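Local coordinates for protein fumarate lyase (Mesorhizobium sp., PDB 3C8T) that is a largely helical protein of the fumarate lyase superfamily, found here as an assembly of four chains, at residues Asn140-Pro145 and Met435-Leu440; Ala147-Leu152 and Leu260-Glu265; Gly161-Val166 and Ala249-Ile254. One frame throughout, in Å; residues are numbered along the deposited sequence.

Contact 1. Residues Asn140-Pro145 and Met435-Leu440; sequences NHRDTP and MVDNVL
Arg-142 and Val-436 face each other where the turn after helix 104-140 passes helix 432-440, and their CA atoms, 6.6 Å apart, are the nearest pair across the two segments. His-141 is the first residue to leave the helix. A type I beta turn then runs from His-141 to Thr-144, closed by Thr-144 N bonding to His-141 O. Arg-142 sits inside this turn, and its side chain sets out toward the helix. CG lies anti to the backbone N (chi1 -175°) and the chain is extended as far as NE, which carries the guanidinium across to Asp-437. The two side chains meet at about a right angle. The salt bridge is side-on and two-pronged: NE of Arg-142 bonds OD1 of Asp-437 at 2.9 Å, and NH2 of Arg-142 bonds OD2 of Asp-437 at 2.6 Å. Both oxygens lie near the guanidinium plane. The carboxylate is turned from that plane by 22°, and NH2 reaches OD2 from above the carboxylate plane. NH1 of Arg-142 turns to its own neighbour in the turn, Asp-143, with a salt bridge of 2.9 Å to OD2, met at its syn lone pair. Arg-142, Asp-143 and Asp-437 thus form a salt-bridge network. All three guanidinium nitrogens are engaged, which should limit rotation of the group. Nearer the backbone, CG of Arg-142 packs on CG1 of Val-436 at 3.9 Å, so the aliphatic part of the arginine adjoins buried valine. Within the turn, His-141 ND1 and Thr-144 OG1 share a hydrogen bond of 2.8 Å. Helix 160-185 touches both segments: His-141 and Thr-144 bond its start through the backbone, while Met-435 and Leu-440 pack on its side chains. Leu-440 also touches helix 104-140, and Thr-144 meets helix 350-357.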
ATOM      1  N   ASN A 140      21.588 -22.843  22.718  1.00 33.55           N
ATOM      2  CA  ASN A 140      21.676 -24.302  22.502  1.00 34.09           C
ATOM      3  C   ASN A 140      22.270 -24.722  21.148  1.00 33.23           C
ATOM      4  O   ASN A 140      22.924 -25.756  21.058  1.00 33.32           O
ATOM      5  CB  ASN A 140      20.316 -24.978  22.680  1.00 35.13           C
ATOM      6  CG  ASN A 140      19.696 -24.728  24.067  1.00 38.01           C
ATOM      7  OD1 ASN A 140      20.395 -24.384  25.038  1.00 41.04           O
ATOM      8  ND2 ASN A 140      18.372 -24.897  24.152  1.00 40.27           N
ATOM      9  N   HIS A 141      22.088 -23.906  20.102  1.00 32.13           N
ATOM     10  CA  HIS A 141      22.555 -24.288  18.757  1.00 31.29           C
ATOM     11  C   HIS A 141      23.705 -23.461  18.276  1.00 30.89           C
ATOM     12  O   HIS A 141      24.023 -23.436  17.081  1.00 31.27           O
ATOM     13  CB  HIS A 141      21.361 -24.357  17.776  1.00 30.89           C
ATOM     14  CG  HIS A 141      20.400 -25.442  18.140  1.00 31.53           C
ATOM     15  ND1 HIS A 141      20.696 -26.775  17.953  1.00 33.02           N
ATOM     16  CD2 HIS A 141      19.210 -25.410  18.785  1.00 34.20           C
ATOM     17  CE1 HIS A 141      19.706 -27.515  18.420  1.00 34.62           C
ATOM     18  NE2 HIS A 141      18.782 -26.712  18.916  1.00 35.87           N
ATOM     19  N   ARG A 142      24.321 -22.765  19.226  1.00 31.29           N
ATOM     20  CA  ARG A 142      25.504 -21.936  18.971  1.00 31.68           C
ATOM     21  C   ARG A 142      26.492 -22.644  18.039  1.00 31.84           C
ATOM     22  O   ARG A 142      27.026 -22.024  17.135  1.00 31.81           O
ATOM     23  CB  ARG A 142      26.188 -21.562  20.311  1.00 31.56           C
ATOM     24  CG  ARG A 142      27.372 -20.604  20.200  1.00 30.51           C
ATOM     25  CD  ARG A 142      28.257 -20.643  21.467  1.00 32.45           C
ATOM     26  NE  ARG A 142      29.336 -19.641  21.451  1.00 30.35           N
ATOM     27  CZ  ARG A 142      30.573 -19.851  21.012  1.00 29.13           C
ATOM     28  NH1 ARG A 142      30.928 -21.044  20.530  1.00 30.29           N
ATOM     29  NH2 ARG A 142      31.473 -18.865  21.050  1.00 29.24           N
ATOM     30  N   ASP A 143      26.731 -23.935  18.268  1.00 32.76           N
ATOM     31  CA  ASP A 143      27.724 -24.688  17.487  1.00 33.86           C
ATOM     32  C   ASP A 143      27.130 -25.720  16.504  1.00 33.03           C
ATOM     33  O   ASP A 143      27.886 -26.527  15.979  1.00 33.82           O
ATOM     34  CB  ASP A 143      28.750 -25.407  18.418  1.00 34.30           C
ATOM     35  CG  ASP A 143      29.341 -24.481  19.468  1.00 37.10           C
ATOM     36  OD1 ASP A 143      29.489 -24.922  20.624  1.00 41.62           O
ATOM     37  OD2 ASP A 143      29.634 -23.309  19.156  1.00 41.27           O
ATOM     38  N   THR A 144      25.810 -25.725  16.300  1.00 32.23           N
ATOM     39  CA  THR A 144      25.147 -26.601  15.333  1.00 32.04           C
ATOM     40  C   THR A 144      25.419 -26.120  13.872  1.00 32.27           C
ATOM     41  O   THR A 144      24.813 -25.104  13.406  1.00 32.95           O
ATOM     42  CB  THR A 144      23.633 -26.623  15.604  1.00 32.66           C
ATOM     43  OG1 THR A 144      23.376 -26.755  17.019  1.00 33.33           O
ATOM     44  CG2 THR A 144      22.932 -27.778  14.834  1.00 32.49           C
ATOM     45  N   PRO A 145      26.312 -26.823  13.125  1.00 31.84           N
ATOM     46  CA  PRO A 145      26.623 -26.323  11.775  1.00 31.50           C
ATOM     47  C   PRO A 145      25.511 -26.618  10.759  1.00 30.98           C
ATOM     48  O   PRO A 145      24.741 -27.583  10.905  1.00 31.52           O
ATOM     49  CB  PRO A 145      27.906 -27.059  11.390  1.00 32.25           C
ATOM     50  CG  PRO A 145      28.034 -28.211  12.353  1.00 31.50           C
ATOM     51  CD  PRO A 145      27.000 -28.096  13.420  1.00 31.94           C
ATOM     52  N   MET A 435      29.923 -14.229  17.459  1.00 29.51           N
ATOM     53  CA  MET A 435      28.829 -13.305  17.125  1.00 28.33           C
ATOM     54  C   MET A 435      27.583 -13.613  17.961  1.00 29.21           C
ATOM     55  O   MET A 435      26.899 -12.702  18.465  1.00 29.47           O
ATOM     56  CB  MET A 435      28.521 -13.359  15.611  1.00 29.85           C
ATOM     57  CG  MET A 435      29.639 -12.827  14.713  1.00 25.98           C
ATOM     58  SD  MET A 435      29.288 -12.980  12.947  1.00 25.93           S
ATOM     59  CE  MET A 435      30.645 -12.002  12.294  1.00 28.50           C
ATOM     60  N   VAL A 436      27.311 -14.898  18.143  1.00 29.61           N
ATOM     61  CA  VAL A 436      26.230 -15.349  19.002  1.00 31.03           C
ATOM     62  C   VAL A 436      26.423 -14.830  20.424  1.00 32.04           C
ATOM     63  O   VAL A 436      25.460 -14.315  21.018  1.00 32.10           O
ATOM     64  CB  VAL A 436      26.077 -16.890  19.018  1.00 30.92           C
ATOM     65  CG1 VAL A 436      25.155 -17.357  20.170  1.00 29.50           C
ATOM     66  CG2 VAL A 436      25.563 -17.392  17.674  1.00 30.34           C
ATOM     67  N   ASP A 437      27.645 -14.987  20.962  1.00 32.82           N
ATOM     68  CA  ASP A 437      27.976 -14.550  22.332  1.00 33.78           C
ATOM     69  C   ASP A 437      27.765 -13.044  22.505  1.00 33.99           C
ATOM     70  O   ASP A 437      27.250 -12.577  23.514  1.00 34.54           O
ATOM     71  CB  ASP A 437      29.417 -14.923  22.682  1.00 33.94           C
ATOM     72  CG  ASP A 437      29.647 -16.453  22.740  1.00 37.13           C
ATOM     73  OD1 ASP A 437      28.670 -17.245  22.943  1.00 33.44           O
ATOM     74  OD2 ASP A 437      30.831 -16.848  22.578  1.00 38.68           O
ATOM     75  N   ASN A 438      28.160 -12.291  21.493  1.00 34.79           N
ATOM     76  CA  ASN A 438      27.967 -10.845  21.437  1.00 34.69           C
ATOM     77  C   ASN A 438      26.511 -10.415  21.561  1.00 34.87           C
ATOM     78  O   ASN A 438      26.169  -9.533  22.358  1.00 37.09           O
ATOM     79  CB  ASN A 438      28.528 -10.316  20.128  1.00 34.41           C
ATOM     80  CG  ASN A 438      28.720  -8.824  20.159  1.00 38.00           C
ATOM     81  OD1 ASN A 438      29.659  -8.339  20.802  1.00 39.98           O
ATOM     82  ND2 ASN A 438      27.825  -8.071  19.501  1.00 37.27           N
ATOM     83  N   VAL A 439      25.630 -11.019  20.781  1.00 34.31           N
ATOM     84  CA  VAL A 439      24.213 -10.686  20.870  1.00 34.48           C
ATOM     85  C   VAL A 439      23.610 -11.126  22.230  1.00 34.87           C
ATOM     86  O   VAL A 439      22.877 -10.379  22.869  1.00 33.99           O
ATOM     87  CB  VAL A 439      23.431 -11.305  19.678  1.00 34.33           C
ATOM     88  CG1 VAL A 439      21.918 -11.054  19.799  1.00 33.59           C
ATOM     89  CG2 VAL A 439      23.961 -10.762  18.401  1.00 32.81           C
ATOM     90  N   LEU A 440      23.916 -12.340  22.659  1.00 35.63           N
ATOM     91  CA  LEU A 440      23.414 -12.839  23.946  1.00 36.43           C
ATOM     92  C   LEU A 440      23.872 -11.940  25.124  1.00 38.21           C
ATOM     93  O   LEU A 440      23.091 -11.681  26.046  1.00 37.77           O
ATOM     94  CB  LEU A 440      23.816 -14.294  24.160  1.00 35.85           C
ATOM     95  CG  LEU A 440      23.103 -15.322  23.259  1.00 34.96           C
ATOM     96  CD1 LEU A 440      23.660 -16.728  23.514  1.00 34.06           C
ATOM     97  CD2 LEU A 440      21.594 -15.350  23.514  1.00 31.71           C
TER

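Contact 2. Residues Ala147-Leu152 and Leu260-Glu265; sequences AGRTHL and LGEVAE
A buried salt bridge between Arg-149 and Glu-262 joins strand 145-150 to the loop that links helix 229-255 to strand 263-264. The two chains point at each other and meet end-on. NH1 of Arg-149 bonds OE1 of Glu-262 at 3.1 Å, and NH2 of Arg-149 bonds OE2 of Glu-262 at 2.7 Å. The second bond is nearly straight, with an N-H...O angle of 172°. Both oxygens lie near the guanidinium plane, but the carboxylate is twisted 42° from it. NH1 meets OE1 on its syn side, while NH2 meets OE2 from above the carboxylate plane. Extended chains on both sides bring the charges together: the arginine runs straight from CG to NE, and the glutamate stays extended beyond CG (chi2 175°). Leu-260 adds a nonpolar lid. Its CD2 lies over the centre of one guanidinium face, 3.7 Å above the plane. OE2 of Glu-262 has further partners. It accepts from a water at 2.7 Å, and that water in turn accepts from the backbone N of Ala-147 at 2.8 Å, making a second link between the segments. Asn-356 ND2 also bonds OE2. The arginine is shared between chains: NH2 pairs with Glu-259 of the third subunit, and the guanidinium makes a cation-pi contact with Phe-311 of the second. Strand 153-155 flanks Gly-148 through backbone bonds, helix 350-357 packs on Glu-262 and Val-263, and strand 263-264 pairs antiparallel with strand 347-348.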
ATOM      1  N   ALA A 147      24.341 -25.188   6.321  1.00 29.83           N
ATOM      2  CA  ALA A 147      24.665 -24.317   5.182  1.00 30.32           C
ATOM      3  C   ALA A 147      24.054 -22.906   5.376  1.00 30.24           C
ATOM      4  O   ALA A 147      22.849 -22.782   5.642  1.00 30.11           O
ATOM      5  CB  ALA A 147      24.178 -24.962   3.895  1.00 30.54           C
ATOM      6  N   GLY A 148      24.897 -21.862   5.300  1.00 29.70           N
ATOM      7  CA  GLY A 148      24.473 -20.503   4.996  1.00 28.11           C
ATOM      8  C   GLY A 148      23.892 -20.434   3.588  1.00 29.23           C
ATOM      9  O   GLY A 148      24.405 -21.093   2.676  1.00 29.73           O
ATOM     10  N   ARG A 149      22.819 -19.661   3.395  1.00 28.16           N
ATOM     11  CA  ARG A 149      22.219 -19.530   2.062  1.00 28.28           C
ATOM     12  C   ARG A 149      22.068 -18.074   1.584  1.00 28.27           C
ATOM     13  O   ARG A 149      21.562 -17.202   2.310  1.00 27.39           O
ATOM     14  CB  ARG A 149      20.862 -20.257   2.008  1.00 28.47           C
ATOM     15  CG  ARG A 149      20.959 -21.754   2.277  1.00 27.85           C
ATOM     16  CD  ARG A 149      19.632 -22.392   2.479  1.00 30.37           C
ATOM     17  NE  ARG A 149      19.740 -23.856   2.591  1.00 34.13           N
ATOM     18  CZ  ARG A 149      19.627 -24.555   3.735  1.00 35.03           C
ATOM     19  NH1 ARG A 149      19.396 -23.938   4.901  1.00 31.55           N
ATOM     20  NH2 ARG A 149      19.771 -25.884   3.714  1.00 34.60           N
ATOM     21  N   THR A 150      22.522 -17.824   0.363  1.00 27.45           N
ATOM     22  CA  THR A 150      22.361 -16.527  -0.266  1.00 28.31           C
ATOM     23  C   THR A 150      21.593 -16.861  -1.533  1.00 28.94           C
ATOM     24  O   THR A 150      21.912 -17.850  -2.201  1.00 28.09           O
ATOM     25  CB  THR A 150      23.703 -15.840  -0.555  1.00 28.19           C
ATOM     26  OG1 THR A 150      24.434 -16.624  -1.492  1.00 28.55           O
ATOM     27  CG2 THR A 150      24.530 -15.708   0.755  1.00 26.08           C
ATOM     28  N   HIS A 151      20.532 -16.095  -1.784  1.00 28.44           N
ATOM     29  CA  HIS A 151      19.531 -16.415  -2.791  1.00 29.61           C
ATOM     30  C   HIS A 151      19.186 -17.898  -2.891  1.00 29.87           C
ATOM     31  O   HIS A 151      19.106 -18.469  -3.999  1.00 29.68           O
ATOM     32  CB  HIS A 151      19.868 -15.809  -4.159  1.00 29.98           C
ATOM     33  CG  HIS A 151      21.252 -16.111  -4.665  1.00 32.02           C
ATOM     34  ND1 HIS A 151      21.572 -17.297  -5.309  1.00 34.45           N
ATOM     35  CD2 HIS A 151      22.369 -15.338  -4.723  1.00 31.91           C
ATOM     36  CE1 HIS A 151      22.843 -17.265  -5.680  1.00 34.41           C
ATOM     37  NE2 HIS A 151      23.347 -16.085  -5.343  1.00 35.65           N
ATOM     38  N   LEU A 152      18.963 -18.491  -1.709  1.00 28.74           N
ATOM     39  CA  LEU A 152      18.471 -19.857  -1.530  1.00 29.50           C
ATOM     40  C   LEU A 152      19.498 -20.942  -1.873  1.00 29.15           C
ATOM     41  O   LEU A 152      19.172 -22.134  -1.876  1.00 29.01           O
ATOM     42  CB  LEU A 152      17.124 -20.104  -2.243  1.00 28.99           C
ATOM     43  CG  LEU A 152      15.994 -19.102  -1.966  1.00 29.32           C
ATOM     44  CD1 LEU A 152      14.956 -19.196  -3.097  1.00 27.63           C
ATOM     45  CD2 LEU A 152      15.335 -19.374  -0.584  1.00 29.81           C
ATOM     46  N   LEU A 260      14.885 -30.170   2.386  1.00 28.21           N
ATOM     47  CA  LEU A 260      15.708 -29.579   3.440  1.00 27.45           C
ATOM     48  C   LEU A 260      15.502 -30.290   4.771  1.00 27.18           C
ATOM     49  O   LEU A 260      16.435 -30.930   5.269  1.00 26.89           O
ATOM     50  CB  LEU A 260      15.480 -28.054   3.588  1.00 27.85           C
ATOM     51  CG  LEU A 260      16.299 -27.175   2.648  1.00 28.57           C
ATOM     52  CD1 LEU A 260      15.894 -27.468   1.164  1.00 27.28           C
ATOM     53  CD2 LEU A 260      16.119 -25.688   2.965  1.00 26.94           C
ATOM     54  N   GLY A 261      14.295 -30.159   5.335  1.00 26.46           N
ATOM     55  CA  GLY A 261      13.869 -30.884   6.521  1.00 26.03           C
ATOM     56  C   GLY A 261      14.696 -30.573   7.746  1.00 26.99           C
ATOM     57  O   GLY A 261      14.871 -31.433   8.618  1.00 27.22           O
ATOM     58  N   GLU A 262      15.165 -29.331   7.843  1.00 26.82           N
ATOM     59  CA  GLU A 262      16.108 -28.935   8.874  1.00 27.79           C
ATOM     60  C   GLU A 262      15.464 -28.556  10.211  1.00 28.20           C
ATOM     61  O   GLU A 262      16.145 -28.563  11.231  1.00 27.30           O
ATOM     62  CB  GLU A 262      17.015 -27.822   8.383  1.00 27.08           C
ATOM     63  CG  GLU A 262      17.949 -28.290   7.312  1.00 28.99           C
ATOM     64  CD  GLU A 262      18.767 -27.169   6.719  1.00 33.05           C
ATOM     65  OE1 GLU A 262      18.487 -25.984   7.064  1.00 32.41           O
ATOM     66  OE2 GLU A 262      19.678 -27.470   5.911  1.00 28.62           O
ATOM     67  N   VAL A 263      14.167 -28.222  10.175  1.00 29.50           N
ATOM     68  CA  VAL A 263      13.354 -27.904  11.358  1.00 29.64           C
ATOM     69  C   VAL A 263      11.890 -28.316  11.146  1.00 30.96           C
ATOM     70  O   VAL A 263      11.481 -28.672  10.038  1.00 30.94           O
ATOM     71  CB  VAL A 263      13.365 -26.365  11.745  1.00 29.73           C
ATOM     72  CG1 VAL A 263      14.786 -25.848  12.049  1.00 28.39           C
ATOM     73  CG2 VAL A 263      12.638 -25.510  10.704  1.00 27.89           C
ATOM     74  N   ALA A 264      11.112 -28.235  12.224  1.00 30.98           N
ATOM     75  CA  ALA A 264       9.694 -28.464  12.194  1.00 31.99           C
ATOM     76  C   ALA A 264       9.049 -27.650  13.324  1.00 32.37           C
ATOM     77  O   ALA A 264       9.652 -27.453  14.407  1.00 32.21           O
ATOM     78  CB  ALA A 264       9.361 -30.012  12.342  1.00 32.54           C
ATOM     79  N   GLU A 265       7.843 -27.163  13.052  1.00 32.58           N
ATOM     80  CA  GLU A 265       7.045 -26.393  13.992  1.00 34.24           C
ATOM     81  C   GLU A 265       6.615 -27.356  15.068  1.00 34.41           C
ATOM     82  O   GLU A 265       6.533 -28.538  14.800  1.00 33.55           O
ATOM     83  CB  GLU A 265       5.769 -25.851  13.297  1.00 33.67           C
ATOM     84  CG  GLU A 265       6.008 -24.624  12.352  1.00 35.28           C
ATOM     85  CD  GLU A 265       4.698 -23.850  12.002  1.00 36.46           C
ATOM     86  OE1 GLU A 265       3.589 -24.222  12.502  1.00 33.71           O
ATOM     87  OE2 GLU A 265       4.809 -22.842  11.257  1.00 37.62           O
TER
HETATM   88  O   HOH W   1      22.317 -27.050   6.205  1.00 29.98           O

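Contact 3. Residues Gly161-Val166 and Ala249-Ile254; sequences GYKAAV and AMDISI
Lys-163 reaches from helix 160-185 toward helix 229-255 and sets its ammonium over the carboxylate of Asp-251. NZ of Lys-163 lies 3.1 Å from OD2 of Asp-251, a salt bridge with a hydrogen bond. The nitrogen comes from above the carboxylate plane, 53° out of it. The lysine chain is bent near its end (chi3 61°, chi4 48°), which curls NZ back, with CE 3.8 Å from the same OD2 of Asp-251. The backbones stay well apart: the CA atoms of Lys-163 and Asp-251, the nearest across the segments, are 9.4 Å from each other. Between these two segments, only these side chains touch, and both are buried.

Their stronger polar partners lie elsewhere. NZ of Lys-163 also pairs with Glu-312 of the second subunit, and OD2 of Asp-251 takes a salt bridge from Lys-247 and a hydrogen bond from Trp-167 NE1. OD1 of Asp-251 accepts from the backbone N of Phe-311 of that same second subunit. The aspartate is therefore held through both oxygens, and two lysines beside it would probably favour its charged form. The network joins two long helices of one chain to a loop of a neighbouring subunit, consistent with the multi-subunit helical bundle at the centre of fumarate lyase superfamily tetramers.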
ATOM      1  N   GLY A 161      22.436 -21.502  15.678  1.00 29.61           N
ATOM      2  CA  GLY A 161      22.404 -20.487  16.748  1.00 28.30           C
ATOM      3  C   GLY A 161      22.759 -19.118  16.189  1.00 28.14           C
ATOM      4  O   GLY A 161      22.226 -18.108  16.628  1.00 27.79           O
ATOM      5  N   TYR A 162      23.685 -19.083  15.216  1.00 27.67           N
ATOM      6  CA  TYR A 162      24.009 -17.853  14.529  1.00 26.86           C
ATOM      7  C   TYR A 162      22.749 -17.247  13.869  1.00 27.22           C
ATOM      8  O   TYR A 162      22.431 -16.066  14.121  1.00 27.39           O
ATOM      9  CB  TYR A 162      25.184 -18.010  13.553  1.00 26.90           C
ATOM     10  CG  TYR A 162      25.276 -16.828  12.578  1.00 26.83           C
ATOM     11  CD1 TYR A 162      26.020 -15.696  12.884  1.00 21.90           C
ATOM     12  CD2 TYR A 162      24.560 -16.852  11.352  1.00 27.52           C
ATOM     13  CE1 TYR A 162      26.055 -14.609  11.993  1.00 25.04           C
ATOM     14  CE2 TYR A 162      24.585 -15.795  10.464  1.00 24.14           C
ATOM     15  CZ  TYR A 162      25.324 -14.673  10.785  1.00 26.53           C
ATOM     16  OH  TYR A 162      25.324 -13.630   9.878  1.00 30.12           O
ATOM     17  N   LYS A 163      22.022 -18.050  13.074  1.00 26.35           N
ATOM     18  CA  LYS A 163      20.722 -17.627  12.511  1.00 26.61           C
ATOM     19  C   LYS A 163      19.756 -17.112  13.564  1.00 26.18           C
ATOM     20  O   LYS A 163      19.124 -16.093  13.365  1.00 25.89           O
ATOM     21  CB  LYS A 163      20.025 -18.767  11.723  1.00 25.30           C
ATOM     22  CG  LYS A 163      20.654 -19.060  10.378  1.00 26.32           C
ATOM     23  CD  LYS A 163      19.720 -19.958   9.466  1.00 28.32           C
ATOM     24  CE  LYS A 163      18.360 -19.287   9.147  1.00 27.28           C
ATOM     25  NZ  LYS A 163      18.633 -17.873   8.699  1.00 27.81           N
ATOM     26  N   ALA A 164      19.588 -17.855  14.658  1.00 26.19           N
ATOM     27  CA  ALA A 164      18.701 -17.405  15.728  1.00 26.49           C
ATOM     28  C   ALA A 164      19.186 -16.089  16.345  1.00 26.87           C
ATOM     29  O   ALA A 164      18.365 -15.260  16.749  1.00 28.30           O
ATOM     30  CB  ALA A 164      18.529 -18.500  16.807  1.00 25.49           C
ATOM     31  N   ALA A 165      20.504 -15.877  16.414  1.00 26.74           N
ATOM     32  CA  ALA A 165      21.044 -14.642  17.002  1.00 26.64           C
ATOM     33  C   ALA A 165      20.738 -13.425  16.159  1.00 26.87           C
ATOM     34  O   ALA A 165      20.546 -12.321  16.710  1.00 27.29           O
ATOM     35  CB  ALA A 165      22.536 -14.741  17.231  1.00 26.06           C
ATOM     36  N   VAL A 166      20.731 -13.624  14.836  1.00 26.23           N
ATOM     37  CA  VAL A 166      20.382 -12.584  13.882  1.00 26.29           C
ATOM     38  C   VAL A 166      18.891 -12.179  14.077  1.00 27.08           C
ATOM     39  O   VAL A 166      18.569 -10.982  14.174  1.00 26.35           O
ATOM     40  CB  VAL A 166      20.680 -13.068  12.446  1.00 26.40           C
ATOM     41  CG1 VAL A 166      19.884 -12.246  11.374  1.00 25.97           C
ATOM     42  CG2 VAL A 166      22.181 -13.025  12.166  1.00 23.93           C
ATOM     43  N   ALA A 249       9.840 -16.356   9.686  1.00 27.06           N
ATOM     44  CA  ALA A 249       8.791 -17.274   9.208  1.00 27.05           C
ATOM     45  C   ALA A 249       9.095 -17.775   7.822  1.00 27.46           C
ATOM     46  O   ALA A 249       8.805 -18.915   7.520  1.00 27.05           O
ATOM     47  CB  ALA A 249       7.418 -16.627   9.232  1.00 26.51           C
ATOM     48  N   MET A 250       9.656 -16.903   6.971  1.00 29.51           N
ATOM     49  CA  MET A 250      10.142 -17.295   5.664  1.00 29.81           C
ATOM     50  C   MET A 250      11.205 -18.366   5.834  1.00 29.69           C
ATOM     51  O   MET A 250      11.165 -19.394   5.139  1.00 28.68           O
ATOM     52  CB  MET A 250      10.747 -16.117   4.875  1.00 30.15           C
ATOM     53  CG  MET A 250       9.759 -15.440   3.918  1.00 36.25           C
ATOM     54  SD  MET A 250       8.869 -16.523   2.716  1.00 38.39           S
ATOM     55  CE  MET A 250       9.998 -16.556   1.336  1.00 37.36           C
ATOM     56  N   ASP A 251      12.168 -18.094   6.725  1.00 29.22           N
ATOM     57  CA  ASP A 251      13.312 -18.975   6.893  1.00 29.20           C
ATOM     58  C   ASP A 251      12.837 -20.346   7.366  1.00 28.72           C
ATOM     59  O   ASP A 251      13.165 -21.343   6.776  1.00 29.28           O
ATOM     60  CB  ASP A 251      14.344 -18.383   7.880  1.00 29.02           C
ATOM     61  CG  ASP A 251      15.056 -17.166   7.331  1.00 29.96           C
ATOM     62  OD1 ASP A 251      14.779 -16.781   6.181  1.00 34.15           O
ATOM     63  OD2 ASP A 251      15.911 -16.584   8.037  1.00 31.40           O
ATOM     64  N   ILE A 252      12.037 -20.383   8.419  1.00 29.08           N
ATOM     65  CA  ILE A 252      11.534 -21.663   8.946  1.00 29.05           C
ATOM     66  C   ILE A 252      10.690 -22.453   7.934  1.00 28.52           C
ATOM     67  O   ILE A 252      10.946 -23.628   7.718  1.00 27.96           O
ATOM     68  CB  ILE A 252      10.789 -21.476  10.297  1.00 29.36           C
ATOM     69  CG1 ILE A 252      11.821 -21.095  11.389  1.00 28.92           C
ATOM     70  CG2 ILE A 252       9.961 -22.745  10.666  1.00 27.71           C
ATOM     71  CD1 ILE A 252      11.262 -20.225  12.485  1.00 25.67           C
ATOM     72  N   SER A 253       9.732 -21.805   7.269  1.00 28.30           N
ATOM     73  CA  SER A 253       8.883 -22.542   6.318  1.00 28.30           C
ATOM     74  C   SER A 253       9.694 -23.099   5.154  1.00 27.80           C
ATOM     75  O   SER A 253       9.399 -24.175   4.650  1.00 28.26           O
ATOM     76  CB  SER A 253       7.671 -21.724   5.858  1.00 28.22           C
ATOM     77  OG  SER A 253       8.071 -20.651   5.089  1.00 30.02           O
ATOM     78  N   ILE A 254      10.744 -22.389   4.746  1.00 28.17           N
ATOM     79  CA  ILE A 254      11.613 -22.881   3.676  1.00 28.07           C
ATOM     80  C   ILE A 254      12.531 -24.008   4.218  1.00 27.98           C
ATOM     81  O   ILE A 254      12.729 -25.015   3.568  1.00 27.98           O
ATOM     82  CB  ILE A 254      12.421 -21.770   3.017  1.00 28.68           C
ATOM     83  CG1 ILE A 254      11.481 -20.755   2.306  1.00 30.16           C
ATOM     84  CG2 ILE A 254      13.527 -22.421   2.106  1.00 29.88           C
ATOM     85  CD1 ILE A 254      12.223 -19.464   1.712  1.00 27.05           C
TER

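Overall arrangement
The three contacts lie on the same side of the chain's centre. Contacts 2 and 3 are closest, with centres about 8 Å apart. Leu-260 CD2 packs on Ile-254 O there, and Leu-152 and Val-263 touch residues of 249-254. Contact 1 is about 13 Å from contact 3, centre to centre, and they touch directly: Val-436 packs against the start of 161-166, and Val-439 CG1 on Ala-165 O. Contacts 1 and 2 have centres about 17 Å apart; their segments adjoin in the sequence and do not otherwise touch. Contact 3 lies inside the loop closed by contact 2, and both lie inside the loop closed by contact 1. Glu-312 of the second subunit links contacts 2 and 3, meeting Arg-149 N and Lys-163 NZ.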